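Local coordinates for protein aminofutalosine deaminase (Helicobacter pylori, PDB 7LKK) that hydrolytically deaminates aminofutalosine in menaquinone synthesis, and is a metal-dependent amidohydrolase captured here with Fe(III) and the coformycin-type inhibitor methylthio-coformycin, at residues R384-V389 / L415-K420; P73-A78 / S128-V133; V24-E29 / G377-N382. One frame throughout, in Å; residues are numbered along the deposited sequence.

Contact 1 (R384-V389 / L415-K420)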
ATOM      1  N   ARG A 384      12.747 -27.622   7.282  1.00 23.54           N
ATOM      2  CA  ARG A 384      12.129 -28.049   6.035  1.00 20.66           C
ATOM      3  C   ARG A 384      12.701 -27.265   4.861  1.00 19.91           C
ATOM      4  O   ARG A 384      13.049 -26.086   4.978  1.00 20.32           O
ATOM      5  CB  ARG A 384      10.612 -27.857   6.093  1.00 22.01           C
ATOM      6  CG  ARG A 384       9.888 -28.810   7.030  1.00 18.90           C
ATOM      7  CD  ARG A 384       8.408 -28.468   7.081  1.00 20.73           C
ATOM      8  NE  ARG A 384       7.890 -28.182   5.745  1.00 21.05           N
ATOM      9  CZ  ARG A 384       7.298 -29.081   4.964  1.00 24.62           C
ATOM     10  NH1 ARG A 384       7.134 -30.327   5.385  1.00 25.48           N
ATOM     11  NH2 ARG A 384       6.864 -28.730   3.763  1.00 26.76           N
ATOM     12  N   ALA A 385      12.798 -27.935   3.713  1.00 19.47           N
ATOM     13  CA  ALA A 385      13.249 -27.300   2.475  1.00 22.32           C
ATOM     14  C   ALA A 385      12.088 -26.568   1.793  1.00 18.62           C
ATOM     15  O   ALA A 385      11.668 -26.891   0.683  1.00 22.50           O
ATOM     16  CB  ALA A 385      13.877 -28.334   1.550  1.00 23.12           C
ATOM     17  N   ASP A 386      11.555 -25.576   2.501  1.00 20.33           N
ATOM     18  CA  ASP A 386      10.521 -24.687   1.976  1.00 20.74           C
ATOM     19  C   ASP A 386      11.222 -23.405   1.538  1.00 15.52           C
ATOM     20  O   ASP A 386      11.530 -22.540   2.361  1.00 13.98           O
ATOM     21  CB  ASP A 386       9.445 -24.420   3.024  1.00 20.78           C
ATOM     22  CG  ASP A 386       8.713 -25.685   3.452  1.00 22.05           C
ATOM     23  OD1 ASP A 386       8.702 -26.672   2.684  1.00 22.77           O
ATOM     24  OD2 ASP A 386       8.147 -25.692   4.565  1.00 23.67           O
ATOM     25  N   LEU A 387      11.478 -23.281   0.238  1.00 16.06           N
ATOM     26  CA  LEU A 387      12.378 -22.255  -0.269  1.00 19.04           C
ATOM     27  C   LEU A 387      11.761 -21.524  -1.450  1.00 19.04           C
ATOM     28  O   LEU A 387      11.157 -22.143  -2.333  1.00 18.26           O
ATOM     29  CB  LEU A 387      13.722 -22.870  -0.682  1.00 19.93           C
ATOM     30  CG  LEU A 387      14.460 -23.622   0.429  1.00 22.15           C
ATOM     31  CD1 LEU A 387      15.606 -24.453  -0.130  1.00 19.28           C
ATOM     32  CD2 LEU A 387      14.964 -22.649   1.486  1.00 20.49           C
ATOM     33  N   SER A 388      11.938 -20.204  -1.468  1.00 19.36           N
ATOM     34  CA  SER A 388      11.491 -19.351  -2.560  1.00 19.38           C
ATOM     35  C   SER A 388      12.693 -18.709  -3.238  1.00 20.88           C
ATOM     36  O   SER A 388      13.683 -18.376  -2.581  1.00 18.93           O
ATOM     37  CB  SER A 388      10.547 -18.253  -2.057  1.00 18.59           C
ATOM     38  OG  SER A 388       9.323 -18.784  -1.585  1.00 21.75           O
ATOM     39  N   VAL A 389      12.600 -18.543  -4.555  1.00 24.66           N
ATOM     40  CA  VAL A 389      13.567 -17.776  -5.334  1.00 23.30           C
ATOM     41  C   VAL A 389      12.812 -16.698  -6.098  1.00 24.31           C
ATOM     42  O   VAL A 389      11.863 -17.001  -6.832  1.00 23.58           O
ATOM     43  CB  VAL A 389      14.365 -18.674  -6.299  1.00 22.93           C
ATOM     44  CG1 VAL A 389      15.303 -17.834  -7.155  1.00 24.94           C
ATOM     45  CG2 VAL A 389      15.139 -19.736  -5.528  1.00 22.84           C
ATOM     46  N   LEU A 415       9.566 -22.043  -6.392  1.00 21.29           N
ATOM     47  CA  LEU A 415       9.027 -22.391  -5.086  1.00 26.36           C
ATOM     48  C   LEU A 415       9.266 -23.874  -4.859  1.00 18.48           C
ATOM     49  O   LEU A 415       8.810 -24.705  -5.650  1.00 21.98           O
ATOM     50  CB  LEU A 415       7.535 -22.057  -4.986  1.00 21.71           C
ATOM     51  CG  LEU A 415       6.880 -22.340  -3.631  1.00 22.00           C
ATOM     52  CD1 LEU A 415       7.578 -21.570  -2.519  1.00 23.35           C
ATOM     53  CD2 LEU A 415       5.395 -22.008  -3.667  1.00 26.08           C
ATOM     54  N   PHE A 416       9.992 -24.198  -3.795  1.00 22.84           N
ATOM     55  CA  PHE A 416      10.208 -25.572  -3.363  1.00 22.08           C
ATOM     56  C   PHE A 416       9.527 -25.765  -2.017  1.00 21.80           C
ATOM     57  O   PHE A 416       9.727 -24.963  -1.100  1.00 21.47           O
ATOM     58  CB  PHE A 416      11.699 -25.897  -3.247  1.00 20.49           C
ATOM     59  CG  PHE A 416      12.454 -25.780  -4.541  1.00 27.26           C
ATOM     60  CD1 PHE A 416      13.001 -24.569  -4.932  1.00 25.69           C
ATOM     61  CD2 PHE A 416      12.631 -26.884  -5.359  1.00 28.27           C
ATOM     62  CE1 PHE A 416      13.701 -24.458  -6.119  1.00 29.06           C
ATOM     63  CE2 PHE A 416      13.330 -26.781  -6.547  1.00 26.69           C
ATOM     64  CZ  PHE A 416      13.865 -25.565  -6.927  1.00 30.67           C
ATOM     65  N   LEU A 417       8.721 -26.818  -1.906  1.00 20.23           N
ATOM     66  CA  LEU A 417       8.029 -27.150  -0.667  1.00 25.96           C
ATOM     67  C   LEU A 417       8.349 -28.592  -0.316  1.00 22.06           C
ATOM     68  O   LEU A 417       8.064 -29.502  -1.102  1.00 23.31           O
ATOM     69  CB  LEU A 417       6.518 -26.942  -0.800  1.00 21.46           C
ATOM     70  CG  LEU A 417       6.080 -25.485  -0.970  1.00 20.78           C
ATOM     71  CD1 LEU A 417       4.563 -25.368  -1.024  1.00 25.33           C
ATOM     72  CD2 LEU A 417       6.652 -24.617   0.142  1.00 22.65           C
ATOM     73  N   GLY A 418       8.935 -28.799   0.859  1.00 22.40           N
ATOM     74  CA  GLY A 418       9.452 -30.112   1.201  1.00 26.81           C
ATOM     75  C   GLY A 418      10.458 -30.638   0.203  1.00 23.08           C
ATOM     76  O   GLY A 418      10.543 -31.853  -0.002  1.00 22.41           O
ATOM     77  N   GLY A 419      11.222 -29.750  -0.434  1.00 23.41           N
ATOM     78  CA  GLY A 419      12.212 -30.144  -1.411  1.00 26.61           C
ATOM     79  C   GLY A 419      11.691 -30.403  -2.806  1.00 25.57           C
ATOM     80  O   GLY A 419      12.500 -30.599  -3.721  1.00 27.24           O
ATOM     81  N   LYS A 420      10.377 -30.418  -3.005  1.00 26.28           N
ATOM     82  CA  LYS A 420       9.786 -30.645  -4.316  1.00 30.00           C
ATOM     83  C   LYS A 420       9.463 -29.313  -4.978  1.00 24.66           C
ATOM     84  O   LYS A 420       8.928 -28.403  -4.337  1.00 21.26           O
ATOM     85  CB  LYS A 420       8.518 -31.495  -4.203  1.00 26.44           C
ATOM     86  CG  LYS A 420       8.709 -32.785  -3.425  1.00 29.52           C
ATOM     87  CD  LYS A 420       7.444 -33.630  -3.426  1.00 32.00           C
ATOM     88  CE  LYS A 420       7.636 -34.912  -2.631  1.00 36.09           C
ATOM     89  NZ  LYS A 420       6.454 -35.814  -2.732  1.00 44.24           N
TER
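In the small beta domain beside the amidohydrolase barrel, strand segments 387-389 and 415-417 lie antiparallel (174°), and the second leads into the type I' turn Leu417-Lys420 of a two-residue beta hairpin. Gly418 and Gly419 fill the middle of that turn, where both residues take positive phi, which glycine adopts without strain; at Gly419 a beta carbon would press on the preceding carbonyl O.

The main-chain bonds centre on Leu387 and Phe416, a hydrogen-bonded pair. Leu387 N gives to Phe416 O at 2.8 Å, and Phe416 N returns to Leu387 O, virtually straight (179° at the hydrogen). Past the strand end, Gly419 N reaches Ala385 O at 3.1 Å from above the carbonyl plane.

The Arg384 chain bends at chi3 (43°) and forms a side-on salt bridge with the Asp386 carboxylate: Arg384 NE meets Asp386 OD2 in the guanidinium plane at 2.8 Å, while Arg384 NH2 meets Asp386 OD1 at 3.0 Å with a marked tilt. Asp386 OD1 also accepts Gly418 N at 2.8 Å, nearly along its C-O axis, and OD2 accepts a hydrogen bond from Asn376 ND2. So many donors probably keep this buried carboxylate ionised, and tie the turn to the loop before strand 387-391.

The Phe416 ring packs edge-to-face with Phe41. Leucine side chains pack against polar ones: Leu417 CD2 by Asp386 CB and OD1, and Leu415 CD1 3.4 Å from Ser388 OG.

Contact 2 (P73-A78 / S128-V133)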
ATOM      1  N   PRO A  73      13.479 -18.296   2.796  1.00 14.95           N
ATOM      2  CA  PRO A  73      12.461 -19.294   3.145  1.00 15.56           C
ATOM      3  C   PRO A  73      11.113 -18.932   2.543  1.00 17.86           C
ATOM      4  O   PRO A  73      10.777 -17.758   2.383  1.00 17.61           O
ATOM      5  CB  PRO A  73      12.416 -19.242   4.676  1.00 17.75           C
ATOM      6  CG  PRO A  73      13.685 -18.597   5.085  1.00 17.45           C
ATOM      7  CD  PRO A  73      14.040 -17.648   3.993  1.00 16.86           C
ATOM      8  N   ALA A  74      10.338 -19.961   2.208  1.00 19.16           N
ATOM      9  CA  ALA A  74       8.944 -19.740   1.851  1.00 17.82           C
ATOM     10  C   ALA A  74       8.224 -19.019   2.986  1.00 19.86           C
ATOM     11  O   ALA A  74       8.535 -19.201   4.167  1.00 18.07           O
ATOM     12  CB  ALA A  74       8.248 -21.065   1.537  1.00 21.06           C
ATOM     13  N   PHE A  75       7.258 -18.184   2.618  1.00 17.60           N
ATOM     14  CA  PHE A  75       6.561 -17.383   3.608  1.00 17.54           C
ATOM     15  C   PHE A  75       5.585 -18.236   4.409  1.00 15.68           C
ATOM     16  O   PHE A  75       5.167 -19.319   3.989  1.00 17.65           O
ATOM     17  CB  PHE A  75       5.798 -16.240   2.941  1.00 17.39           C
ATOM     18  CG  PHE A  75       6.681 -15.173   2.365  1.00 15.22           C
ATOM     19  CD1 PHE A  75       7.734 -14.654   3.098  1.00 12.21           C
ATOM     20  CD2 PHE A  75       6.450 -14.685   1.089  1.00 18.03           C
ATOM     21  CE1 PHE A  75       8.545 -13.670   2.567  1.00 17.69           C
ATOM     22  CE2 PHE A  75       7.256 -13.701   0.552  1.00 19.38           C
ATOM     23  CZ  PHE A  75       8.306 -13.193   1.292  1.00 18.90           C
ATOM     24  N   ILE A  76       5.227 -17.728   5.583  1.00 16.80           N
ATOM     25  CA  ILE A  76       4.152 -18.277   6.398  1.00 15.42           C
ATOM     26  C   ILE A  76       3.097 -17.191   6.548  1.00 15.22           C
ATOM     27  O   ILE A  76       3.405 -16.078   6.993  1.00 16.63           O
ATOM     28  CB  ILE A  76       4.650 -18.755   7.770  1.00 19.08           C
ATOM     29  CG1 ILE A  76       5.546 -19.989   7.623  1.00 16.70           C
ATOM     30  CG2 ILE A  76       3.470 -19.068   8.681  1.00 19.98           C
ATOM     31  CD1 ILE A  76       7.019 -19.670   7.485  1.00 17.82           C
ATOM     32  N   ASN A  77       1.864 -17.502   6.157  1.00 18.50           N
ATOM     33  CA  ASN A  77       0.725 -16.596   6.299  1.00 17.12           C
ATOM     34  C   ASN A  77      -0.143 -17.168   7.416  1.00 15.87           C
ATOM     35  O   ASN A  77      -0.955 -18.066   7.182  1.00 17.60           O
ATOM     36  CB  ASN A  77      -0.040 -16.462   4.984  1.00 17.68           C
ATOM     37  CG  ASN A  77      -1.096 -15.371   5.030  1.00 19.54           C
ATOM     38  OD1 ASN A  77      -1.195 -14.628   6.006  1.00 18.26           O
ATOM     39  ND2 ASN A  77      -1.891 -15.271   3.971  1.00 18.13           N
ATOM     40  N   ALA A  78       0.032 -16.642   8.628  1.00 16.15           N
ATOM     41  CA  ALA A  78      -0.460 -17.297   9.835  1.00 18.52           C
ATOM     42  C   ALA A  78      -1.941 -17.077  10.107  1.00 17.23           C
ATOM     43  O   ALA A  78      -2.461 -17.667  11.060  1.00 18.00           O
ATOM     44  CB  ALA A  78       0.347 -16.826  11.049  1.00 15.85           C
ATOM     45  N   SER A 128       2.816 -15.836  -4.434  1.00 22.10           N
ATOM     46  CA  SER A 128       3.381 -14.818  -3.559  1.00 27.90           C
ATOM     47  C   SER A 128       4.548 -15.331  -2.726  1.00 19.90           C
ATOM     48  O   SER A 128       5.112 -14.561  -1.941  1.00 25.24           O
ATOM     49  CB  SER A 128       2.292 -14.266  -2.631  1.00 26.51           C
ATOM     50  OG  SER A 128       2.796 -13.235  -1.801  1.00 34.93           O
ATOM     51  N   GLY A 129       4.913 -16.603  -2.868  1.00 20.56           N
ATOM     52  CA  GLY A 129       5.977 -17.194  -2.085  1.00 23.15           C
ATOM     53  C   GLY A 129       5.544 -17.819  -0.777  1.00 20.17           C
ATOM     54  O   GLY A 129       6.407 -18.208   0.019  1.00 18.31           O
ATOM     55  N   VAL A 130       4.241 -17.937  -0.535  1.00 21.94           N
ATOM     56  CA  VAL A 130       3.731 -18.492   0.714  1.00 16.52           C
ATOM     57  C   VAL A 130       3.731 -20.010   0.625  1.00 20.19           C
ATOM     58  O   VAL A 130       3.175 -20.588  -0.317  1.00 19.31           O
ATOM     59  CB  VAL A 130       2.320 -17.956   1.014  1.00 19.10           C
ATOM     60  CG1 VAL A 130       1.760 -18.601   2.274  1.00 24.82           C
ATOM     61  CG2 VAL A 130       2.340 -16.443   1.146  1.00 20.94           C
ATOM     62  N   GLY A 131       4.365 -20.660   1.600  1.00 20.42           N
ATOM     63  CA  GLY A 131       4.415 -22.109   1.645  1.00 23.16           C
ATOM     64  C   GLY A 131       3.542 -22.716   2.727  1.00 22.92           C
ATOM     65  O   GLY A 131       3.184 -23.896   2.655  1.00 24.76           O
ATOM     66  N   SER A 132       3.196 -21.923   3.742  1.00 20.50           N
ATOM     67  CA  SER A 132       2.428 -22.402   4.884  1.00 18.42           C
ATOM     68  C   SER A 132       1.363 -21.378   5.241  1.00 21.41           C
ATOM     69  O   SER A 132       1.607 -20.170   5.169  1.00 16.92           O
ATOM     70  CB  SER A 132       3.330 -22.660   6.103  1.00 20.95           C
ATOM     71  OG  SER A 132       4.444 -23.471   5.760  1.00 20.02           O
ATOM     72  N   VAL A 133       0.181 -21.859   5.625  1.00 16.73           N
ATOM     73  CA  VAL A 133      -0.952 -20.992   5.919  1.00 16.70           C
ATOM     74  C   VAL A 133      -1.593 -21.414   7.234  1.00 20.82           C
ATOM     75  O   VAL A 133      -1.732 -22.608   7.520  1.00 18.63           O
ATOM     76  CB  VAL A 133      -1.997 -21.004   4.782  1.00 21.06           C
ATOM     77  CG1 VAL A 133      -1.453 -20.295   3.550  1.00 20.03           C
ATOM     78  CG2 VAL A 133      -2.418 -22.431   4.442  1.00 24.21           C
TER
HETATM   79  O   HOH W   1       9.279 -16.555   0.239  1.00 17.61           O
HETATM   80  O   HOH W   2       6.354 -21.954   4.359  1.00 21.31           O
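Strand segments 75-78 and 130-133 run parallel with a 30° twist, and a beta bulge shifts their register by one, so that Phe75 O receives both Gly131 N (2.9 Å, on a lone pair) and the longer-reaching Ser132 N. Phe75 N to Gly129 O (2.7 Å) and Asn77 N to Ser132 O complete the backbone bonds. Gly129 closes the preceding helix in a Schellman motif at positive phi, which suits glycine; at Gly131 a beta carbon would run into Ala74 CB.

Ser128 O lies at the edge of the Phe75 ring, in its plane, 3.3 Å from Phe75 CD2; this buried carbonyl has no donor. Water 1 sits over the ring centre and donates to Pro73 O and, weakly, to Gly129 O. Phe75 CB packs on Val130 CG2 at 3.9 Å, while Val130 CG1 touches Asn77 CB. On the other face Ile76 CG1 lies against Ser132 CB, and water 2 joins Ser132 OG to Phe75 O.

Asn77, its CG anti to the backbone N (chi1 -171°), sends ND2 to Gln125 and Thr327. Such parallel strands build the TIM barrel of metal-dependent hydrolases, and strand 69-80 carries the iron ligand His79 near its end, with His81 just beyond it.

Contact 3 (V24-E29 / G377-N382); sequences VFLCNE and GEIETN
Ile379 lays its side chain over the end of strand 23-25 and the bend after it, its CD1 lying 3.7 Å from Val24 CG1 and 3.4 Å from Phe25 O. In the small beta domain beside the barrel, the contact joins an N-terminal strand to a loop of the C-terminal part of the chain, before strand 387-391. With CG1 anti to the carbonyl carbon (chi1 -66°), the isoleucine reaches Val24, while its other branch, CG2, packs against Leu26 CD2 at 3.8 Å. Both partners cross it at about a right angle, and its beta branch suits a place with two directions to fill.

One backbone bond fixes the pairing: Ile379 N gives to Leu26 O at 2.9 Å, in the carbonyl plane and on a lone pair. Cys27 then turns the chain at positive phi (57°), its CB facing Gly377 O.

Glu378 is stretched out, CG anti to the backbone N (chi1 171°), so its methylenes pass over the peptide oxygens while OE2 reaches a salt bridge with Arg366. Glu378 CG lies 3.5 Å from Leu26 O and 3.7 Å from Cys27 O, a buried carbonyl without a partner. Farther out, Glu378 OE1 touches Asn28 CB at 3.3 Å.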
ATOM      1  N   VAL A  24      21.024 -14.283  -0.288  1.00 18.67           N
ATOM      2  CA  VAL A  24      20.301 -15.287   0.483  1.00 22.25           C
ATOM      3  C   VAL A  24      19.890 -14.662   1.807  1.00 20.08           C
ATOM      4  O   VAL A  24      20.736 -14.132   2.534  1.00 20.31           O
ATOM      5  CB  VAL A  24      21.148 -16.552   0.719  1.00 20.21           C
ATOM      6  CG1 VAL A  24      20.386 -17.546   1.585  1.00 22.16           C
ATOM      7  CG2 VAL A  24      21.541 -17.184  -0.605  1.00 19.74           C
ATOM      8  N   PHE A  25      18.596 -14.716   2.112  1.00 17.54           N
ATOM      9  CA  PHE A  25      18.066 -14.240   3.385  1.00 20.64           C
ATOM     10  C   PHE A  25      17.901 -15.448   4.298  1.00 19.11           C
ATOM     11  O   PHE A  25      17.051 -16.309   4.048  1.00 20.34           O
ATOM     12  CB  PHE A  25      16.732 -13.516   3.197  1.00 17.15           C
ATOM     13  CG  PHE A  25      16.818 -12.268   2.359  1.00 17.38           C
ATOM     14  CD1 PHE A  25      18.042 -11.691   2.053  1.00 15.77           C
ATOM     15  CD2 PHE A  25      15.663 -11.664   1.885  1.00 15.44           C
ATOM     16  CE1 PHE A  25      18.108 -10.546   1.284  1.00 14.42           C
ATOM     17  CE2 PHE A  25      15.724 -10.520   1.119  1.00 19.07           C
ATOM     18  CZ  PHE A  25      16.947  -9.958   0.818  1.00 18.45           C
ATOM     19  N   LEU A  26      18.716 -15.517   5.355  1.00 18.74           N
ATOM     20  CA  LEU A  26      18.623 -16.645   6.276  1.00 20.56           C
ATOM     21  C   LEU A  26      17.364 -16.576   7.129  1.00 21.26           C
ATOM     22  O   LEU A  26      16.824 -17.619   7.520  1.00 19.10           O
ATOM     23  CB  LEU A  26      19.854 -16.697   7.178  1.00 19.32           C
ATOM     24  CG  LEU A  26      21.189 -17.076   6.541  1.00 17.76           C
ATOM     25  CD1 LEU A  26      22.184 -17.450   7.626  1.00 20.09           C
ATOM     26  CD2 LEU A  26      21.013 -18.220   5.556  1.00 24.88           C
ATOM     27  N   CYS A  27      16.891 -15.365   7.422  1.00 17.62           N
ATOM     28  CA  CYS A  27      15.727 -15.147   8.281  1.00 22.24           C
ATOM     29  C   CYS A  27      15.916 -15.782   9.656  1.00 24.88           C
ATOM     30  O   CYS A  27      14.983 -16.335  10.241  1.00 21.48           O
ATOM     31  CB  CYS A  27      14.444 -15.643   7.615  1.00 19.68           C
ATOM     32  SG  CYS A  27      14.003 -14.688   6.150  1.00 20.07           S
ATOM     33  N   ASN A  28      17.140 -15.723  10.168  1.00 20.24           N
ATOM     34  CA  ASN A  28      17.305 -15.872  11.601  1.00 24.05           C
ATOM     35  C   ASN A  28      16.945 -14.551  12.273  1.00 28.00           C
ATOM     36  O   ASN A  28      16.708 -13.537  11.609  1.00 25.78           O
ATOM     37  CB  ASN A  28      18.731 -16.314  11.947  1.00 23.82           C
ATOM     38  CG  ASN A  28      19.800 -15.499  11.229  1.00 21.00           C
ATOM     39  OD1 ASN A  28      19.516 -14.467  10.622  1.00 22.09           O
ATOM     40  ND2 ASN A  28      21.041 -15.967  11.300  1.00 24.99           N
ATOM     41  N   GLU A  29      16.894 -14.559  13.606  1.00 26.97           N
ATOM     42  CA  GLU A  29      16.516 -13.338  14.308  1.00 26.86           C
ATOM     43  C   GLU A  29      17.495 -12.206  14.030  1.00 27.93           C
ATOM     44  O   GLU A  29      17.114 -11.034  14.113  1.00 33.05           O
ATOM     45  CB  GLU A  29      16.408 -13.594  15.813  1.00 33.74           C
ATOM     46  CG  GLU A  29      15.242 -14.494  16.225  1.00 31.42           C
ATOM     47  CD  GLU A  29      13.880 -13.996  15.753  1.00 32.78           C
ATOM     48  OE1 GLU A  29      13.683 -12.767  15.648  1.00 27.06           O
ATOM     49  OE2 GLU A  29      12.999 -14.841  15.489  1.00 33.77           O
ATOM     50  N   GLY A 377      10.476 -21.567   7.913  1.00 16.77           N
ATOM     51  CA  GLY A 377      10.591 -20.140   8.108  1.00 22.09           C
ATOM     52  C   GLY A 377      12.000 -19.625   8.253  1.00 19.36           C
ATOM     53  O   GLY A 377      12.177 -18.430   8.512  1.00 16.64           O
ATOM     54  N   GLU A 378      13.009 -20.477   8.083  1.00 24.62           N
ATOM     55  CA  GLU A 378      14.390 -20.065   8.285  1.00 22.03           C
ATOM     56  C   GLU A 378      15.298 -21.005   7.508  1.00 20.35           C
ATOM     57  O   GLU A 378      15.053 -22.213   7.462  1.00 24.50           O
ATOM     58  CB  GLU A 378      14.749 -20.074   9.777  1.00 23.34           C
ATOM     59  CG  GLU A 378      16.225 -19.865  10.084  1.00 24.15           C
ATOM     60  CD  GLU A 378      16.496 -19.771  11.573  1.00 31.41           C
ATOM     61  OE1 GLU A 378      17.645 -19.465  11.953  1.00 29.96           O
ATOM     62  OE2 GLU A 378      15.555 -20.003  12.365  1.00 33.13           O
ATOM     63  N   ILE A 379      16.341 -20.449   6.897  1.00 18.85           N
ATOM     64  CA  ILE A 379      17.320 -21.241   6.162  1.00 19.98           C
ATOM     65  C   ILE A 379      18.353 -21.715   7.178  1.00 23.67           C
ATOM     66  O   ILE A 379      19.301 -20.999   7.512  1.00 21.24           O
ATOM     67  CB  ILE A 379      17.954 -20.449   5.016  1.00 22.71           C
ATOM     68  CG1 ILE A 379      16.897 -20.126   3.961  1.00 18.24           C
ATOM     69  CG2 ILE A 379      19.088 -21.241   4.381  1.00 26.31           C
ATOM     70  CD1 ILE A 379      17.437 -19.409   2.746  1.00 22.33           C
ATOM     71  N   GLU A 380      18.156 -22.933   7.679  1.00 22.49           N
ATOM     72  CA  GLU A 380      19.006 -23.512   8.705  1.00 22.25           C
ATOM     73  C   GLU A 380      18.944 -25.025   8.562  1.00 24.39           C
ATOM     74  O   GLU A 380      17.893 -25.575   8.218  1.00 19.51           O
ATOM     75  CB  GLU A 380      18.558 -23.076  10.106  1.00 27.37           C
ATOM     76  CG  GLU A 380      19.471 -23.517  11.241  1.00 25.52           C
ATOM     77  CD  GLU A 380      18.933 -23.111  12.601  1.00 35.72           C
ATOM     78  OE1 GLU A 380      17.787 -22.616  12.665  1.00 39.28           O
ATOM     79  OE2 GLU A 380      19.651 -23.293  13.608  1.00 43.14           O
ATOM     80  N   THR A 381      20.073 -25.688   8.809  1.00 19.57           N
ATOM     81  CA  THR A 381      20.133 -27.138   8.672  1.00 24.38           C
ATOM     82  C   THR A 381      19.085 -27.803   9.557  1.00 21.96           C
ATOM     83  O   THR A 381      18.841 -27.371  10.687  1.00 22.85           O
ATOM     84  CB  THR A 381      21.528 -27.655   9.027  1.00 26.38           C
ATOM     85  OG1 THR A 381      21.825 -27.346  10.395  1.00 26.04           O
ATOM     86  CG2 THR A 381      22.578 -27.017   8.126  1.00 25.39           C
ATOM     87  N   ASN A 382      18.442 -28.837   9.012  1.00 24.01           N
ATOM     88  CA  ASN A 382      17.398 -29.670   9.602  1.00 21.94           C
ATOM     89  C   ASN A 382      16.019 -29.022   9.507  1.00 23.38           C
ATOM     90  O   ASN A 382      15.030 -29.666   9.861  1.00 22.39           O
ATOM     91  CB  ASN A 382      17.672 -30.053  11.071  1.00 22.52           C
ATOM     92  CG  ASN A 382      19.008 -30.745  11.249  1.00 25.73           C
ATOM     93  OD1 ASN A 382      19.405 -31.570  10.427  1.00 26.35           O
ATOM     94  ND2 ASN A 382      19.714 -30.404  12.320  1.00 27.41           N
TER

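Strand 69-80 is the common element. In contact 2 it pairs with 130-137; on its way there it borders strand 387-391 of contact 1, Asp386 O lying 2.8 Å from Ala74 N in a probable hydrogen bond, and strand 23-25 of contact 3. Pro73 wedges against contact 3, with CG 3.6 Å from Glu378 CA. Contacts 1 and 3 meet through Leu387 CD2 and Ile379 CG1, 4.0 Å apart. Asn376 bonds both Asp386 OD2 and Ser132 OG, tying contact 1 to contact 2. Contact 2 alone approaches the active site: the Asn77 side chain is about 10 Å from the iron and about 11 Å from the inhibitor, whereas contacts 1 and 3 lie away from it.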